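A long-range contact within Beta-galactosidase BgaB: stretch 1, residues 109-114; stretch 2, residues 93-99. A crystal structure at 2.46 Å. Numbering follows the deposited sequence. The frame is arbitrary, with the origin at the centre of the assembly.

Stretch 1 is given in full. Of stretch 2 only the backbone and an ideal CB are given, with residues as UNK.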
ATOM      1  N   GLY B 109      12.013   4.254   6.617  1.00 38.53           N
ATOM      2  CA  GLY B 109      12.373   2.896   6.241  1.00 34.70           C
ATOM      3  C   GLY B 109      12.765   2.748   4.781  1.00 38.52           C
ATOM      4  O   GLY B 109      12.727   3.720   4.020  1.00 40.25           O
ATOM      5  N   TYR B 110      13.132   1.531   4.371  1.00 36.91           N
ATOM      6  CA  TYR B 110      13.582   1.304   3.007  1.00 36.83           C
ATOM      7  C   TYR B 110      12.747   0.229   2.322  1.00 39.63           C
ATOM      8  O   TYR B 110      12.470  -0.816   2.923  1.00 41.10           O
ATOM      9  CB  TYR B 110      15.064   0.889   2.971  1.00 29.14           C
ATOM     10  CG  TYR B 110      15.507   0.314   1.638  1.00 34.97           C
ATOM     11  CD1 TYR B 110      15.910   1.143   0.596  1.00 39.67           C
ATOM     12  CD2 TYR B 110      15.518  -1.060   1.420  1.00 37.03           C
ATOM     13  CE1 TYR B 110      16.309   0.618  -0.625  1.00 43.28           C
ATOM     14  CE2 TYR B 110      15.911  -1.591   0.204  1.00 42.42           C
ATOM     15  CZ  TYR B 110      16.307  -0.749  -0.812  1.00 45.01           C
ATOM     16  OH  TYR B 110      16.701  -1.277  -2.019  1.00 42.89           O
ATOM     17  N   PRO B 111      12.319   0.457   1.066  1.00 31.97           N
ATOM     18  CA  PRO B 111      12.413   1.745   0.363  1.00 37.83           C
ATOM     19  C   PRO B 111      11.382   2.741   0.888  1.00 41.77           C
ATOM     20  O   PRO B 111      10.263   2.350   1.214  1.00 45.48           O
ATOM     21  CB  PRO B 111      12.138   1.378  -1.101  1.00 26.68           C
ATOM     22  CG  PRO B 111      11.387   0.106  -1.042  1.00 31.80           C
ATOM     23  CD  PRO B 111      11.905  -0.630   0.164  1.00 26.49           C
ATOM     24  N   GLY B 112      11.759   4.015   0.967  1.00 37.27           N
ATOM     25  CA  GLY B 112      10.958   4.992   1.677  1.00 28.33           C
ATOM     26  C   GLY B 112       9.870   5.686   0.895  1.00 29.51           C
ATOM     27  O   GLY B 112       9.029   6.353   1.505  1.00 41.10           O
ATOM     28  N   ALA B 113       9.855   5.553  -0.430  1.00 28.66           N
ATOM     29  CA  ALA B 113       8.900   6.294  -1.247  1.00 34.19           C
ATOM     30  C   ALA B 113       7.465   5.958  -0.856  1.00 43.10           C
ATOM     31  O   ALA B 113       7.100   4.786  -0.726  1.00 39.90           O
ATOM     32  CB  ALA B 113       9.127   5.994  -2.727  1.00 31.65           C
ATOM     33  N   GLY B 114       6.655   6.996  -0.662  1.00 41.59           N
ATOM     34  CA  GLY B 114       5.259   6.818  -0.320  1.00 37.54           C
ATOM     35  C   GLY B 114       4.972   6.603   1.147  1.00 39.47           C
ATOM     36  O   GLY B 114       3.835   6.253   1.489  1.00 44.07           O
ATOM     37  N   UNK B  93      13.746  -1.496  -8.732  1.00 34.02           N
ATOM     38  CA  UNK B  93      15.149  -1.708  -8.458  1.00 25.24           C
ATOM     39  C   UNK B  93      15.541  -1.283  -7.054  1.00 37.06           C
ATOM     40  O   UNK B  93      14.820  -0.563  -6.364  1.00 44.25           O
ATOM     41  CB  UNK B  93      15.997  -0.953  -9.484  1.00 25.24           C
ATOM     42  N   UNK B  94      16.728  -1.734  -6.638  1.00 32.79           N
ATOM     43  CA  UNK B  94      17.163  -1.523  -5.260  1.00 30.44           C
ATOM     44  C   UNK B  94      17.368  -0.046  -4.942  1.00 37.09           C
ATOM     45  O   UNK B  94      17.223   0.362  -3.784  1.00 33.55           O
ATOM     46  CB  UNK B  94      18.458  -2.293  -4.996  1.00 30.44           C
ATOM     47  N   UNK B  95      17.700   0.770  -5.944  1.00 38.97           N
ATOM     48  CA  UNK B  95      17.962   2.187  -5.739  1.00 39.42           C
ATOM     49  C   UNK B  95      16.792   3.068  -6.160  1.00 44.02           C
ATOM     50  O   UNK B  95      16.983   4.262  -6.418  1.00 50.36           O
ATOM     51  CB  UNK B  95      19.218   2.598  -6.509  1.00 39.42           C
ATOM     52  N   UNK B  96      15.586   2.511  -6.224  1.00 36.37           N
ATOM     53  CA  UNK B  96      14.400   3.240  -6.654  1.00 35.80           C
ATOM     54  C   UNK B  96      13.606   3.710  -5.441  1.00 38.06           C
ATOM     55  O   UNK B  96      13.391   2.942  -4.497  1.00 41.74           O
ATOM     56  CB  UNK B  96      13.528   2.369  -7.560  1.00 35.80           C
ATOM     57  N   UNK B  97      13.186   4.971  -5.464  1.00 41.21           N
ATOM     58  CA  UNK B  97      12.296   5.485  -4.441  1.00 38.72           C
ATOM     59  C   UNK B  97      12.968   5.892  -3.150  1.00 32.08           C
ATOM     60  O   UNK B  97      12.392   5.704  -2.071  1.00 40.05           O
ATOM     61  CB  UNK B  97      11.229   4.434  -4.130  1.00 38.72           C
ATOM     62  N   UNK B  98      14.171   6.458  -3.226  1.00 36.34           N
ATOM     63  CA  UNK B  98      14.895   6.868  -2.030  1.00 37.07           C
ATOM     64  C   UNK B  98      14.669   8.329  -1.671  1.00 34.04           C
ATOM     65  O   UNK B  98      14.773   8.694  -0.495  1.00 33.08           O
ATOM     66  CB  UNK B  98      16.392   6.615  -2.219  1.00 37.07           C
ATOM     67  N   UNK B  99      14.364   9.172  -2.655  1.00 32.45           N
ATOM     68  CA  UNK B  99      14.286  10.613  -2.465  1.00 34.46           C
ATOM     69  C   UNK B  99      12.973  11.119  -3.048  1.00 39.17           C
ATOM     70  O   UNK B  99      12.478  10.599  -4.054  1.00 38.09           O
ATOM     71  CB  UNK B  99      15.479  11.319  -3.112  1.00 34.46           C
TER

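Position 93 opens the stretch at phi/psi of -78/165, with CA-to-CB pointing away from stretch 1 and nothing of that stretch within 5.5 Å of an ideal CB. There is room for a side chain, and the contact places no demand on its kind. The deposited residue is Gly93, whose backbone begins a type I turn running to position 96.

At position 94 the main chain matters most. Its carbonyl O lies near the edge of the Tyr110 ring, 2.5 Å from Tyr110 OH, and the phenol donates a very short hydrogen bond to it. Any residue can supply that carbonyl. The ideal CB points sideways, 3.6 Å from Tyr110 OH, so a side chain must begin close to the hydroxyl and then lead elsewhere; several types, aliphatic or aromatic, could do so. The deposited Tyr94 takes chi1 of 63° (p), and the end of its side chain leads away from stretch 1.

Position 95, at phi/psi of -102/22, continues the turn. CA-to-CB points away, and many side chains would be compatible with stretch 1. The deposited Ala95 takes no part in the contact.

Position 96 closes the turn: its N donates a hydrogen bond to O of position 93, 3.2 Å away, which proline could not do. The ideal CB points sideways with no atom of stretch 1 within 5.5 Å, so the choice is otherwise wide, polar or apolar. Thr96 is found here, with chi1 of -71° (m), and its OG1 is hydrogen-bonded elsewhere in the structure. What reaches stretch 1 is backbone: Thr96 O lies 3.9 Å from Pro111 CB.

Position 97 is the most restrictive. Its phi of 81° by itself favours glycine, and an ideal CB would point toward stretch 1 and clash with Ala113 CB at 3.0 Å. Asparagine often tolerates positive phi, but it too carries a CB, so glycine is the clear choice. With no side chain at Gly97, the two stretches come close here, and its CA is 4.7 Å from Ala113 CA. Its O then accepts a weak hydrogen bond from Ala113 N at 3.0 Å; the N-H...O angle of 123° is well short of linear.

At position 98 CA-to-CB points away, yet the edge of the Tyr110 ring lies within reach of a side chain that turns back. A branched or flexible apolar residue such as leucine, isoleucine or methionine would suit. The deposited residue is Leu98; with chi1 of -51° (m) and chi2 of -175° (t), the end of its side chain comes nearer, placing CD2 3.7 Å from Tyr110 CE1, near the ring plane. This apolar contact complements the hydrogen bond made by the same tyrosine's hydroxyl.

At position 99 CA-to-CB points away, and phi/psi of -130/145 are extended angles that beta-branched residues readily adopt, though many others would fit. Ile99 occupies it and stays clear of stretch 1.

Stretch 2, residues 93-99: GYATGLI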
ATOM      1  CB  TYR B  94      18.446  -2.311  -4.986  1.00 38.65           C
ATOM      2  CG  TYR B  94      19.632  -1.890  -5.826  1.00 46.69           C
ATOM      3  CD1 TYR B  94      19.812  -2.389  -7.110  1.00 47.39           C
ATOM      4  CD2 TYR B  94      20.580  -1.002  -5.331  1.00 47.64           C
ATOM      5  CE1 TYR B  94      20.897  -2.009  -7.880  1.00 51.27           C
ATOM      6  CE2 TYR B  94      21.668  -0.617  -6.093  1.00 51.60           C
ATOM      7  CZ  TYR B  94      21.822  -1.123  -7.366  1.00 55.11           C
ATOM      8  OH  TYR B  94      22.903  -0.743  -8.128  1.00 62.72           O
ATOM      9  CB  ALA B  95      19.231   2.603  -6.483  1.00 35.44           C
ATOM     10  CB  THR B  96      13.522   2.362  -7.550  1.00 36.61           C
ATOM     11  OG1 THR B  96      14.166   2.179  -8.818  1.00 38.60           O
ATOM     12  CG2 THR B  96      12.153   2.999  -7.765  1.00 32.75           C
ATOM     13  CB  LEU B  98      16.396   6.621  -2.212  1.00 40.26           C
ATOM     14  CG  LEU B  98      16.821   5.228  -2.683  1.00 50.82           C
ATOM     15  CD1 LEU B  98      18.339   5.109  -2.694  1.00 44.05           C
ATOM     16  CD2 LEU B  98      16.196   4.148  -1.814  1.00 53.88           C
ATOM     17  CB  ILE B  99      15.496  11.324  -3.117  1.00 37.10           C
ATOM     18  CG1 ILE B  99      16.807  10.671  -2.672  1.00 41.39           C
ATOM     19  CG2 ILE B  99      15.520  12.786  -2.762  1.00 30.98           C
ATOM     20  CD1 ILE B  99      18.045  11.281  -3.295  1.00 29.18           C
TER
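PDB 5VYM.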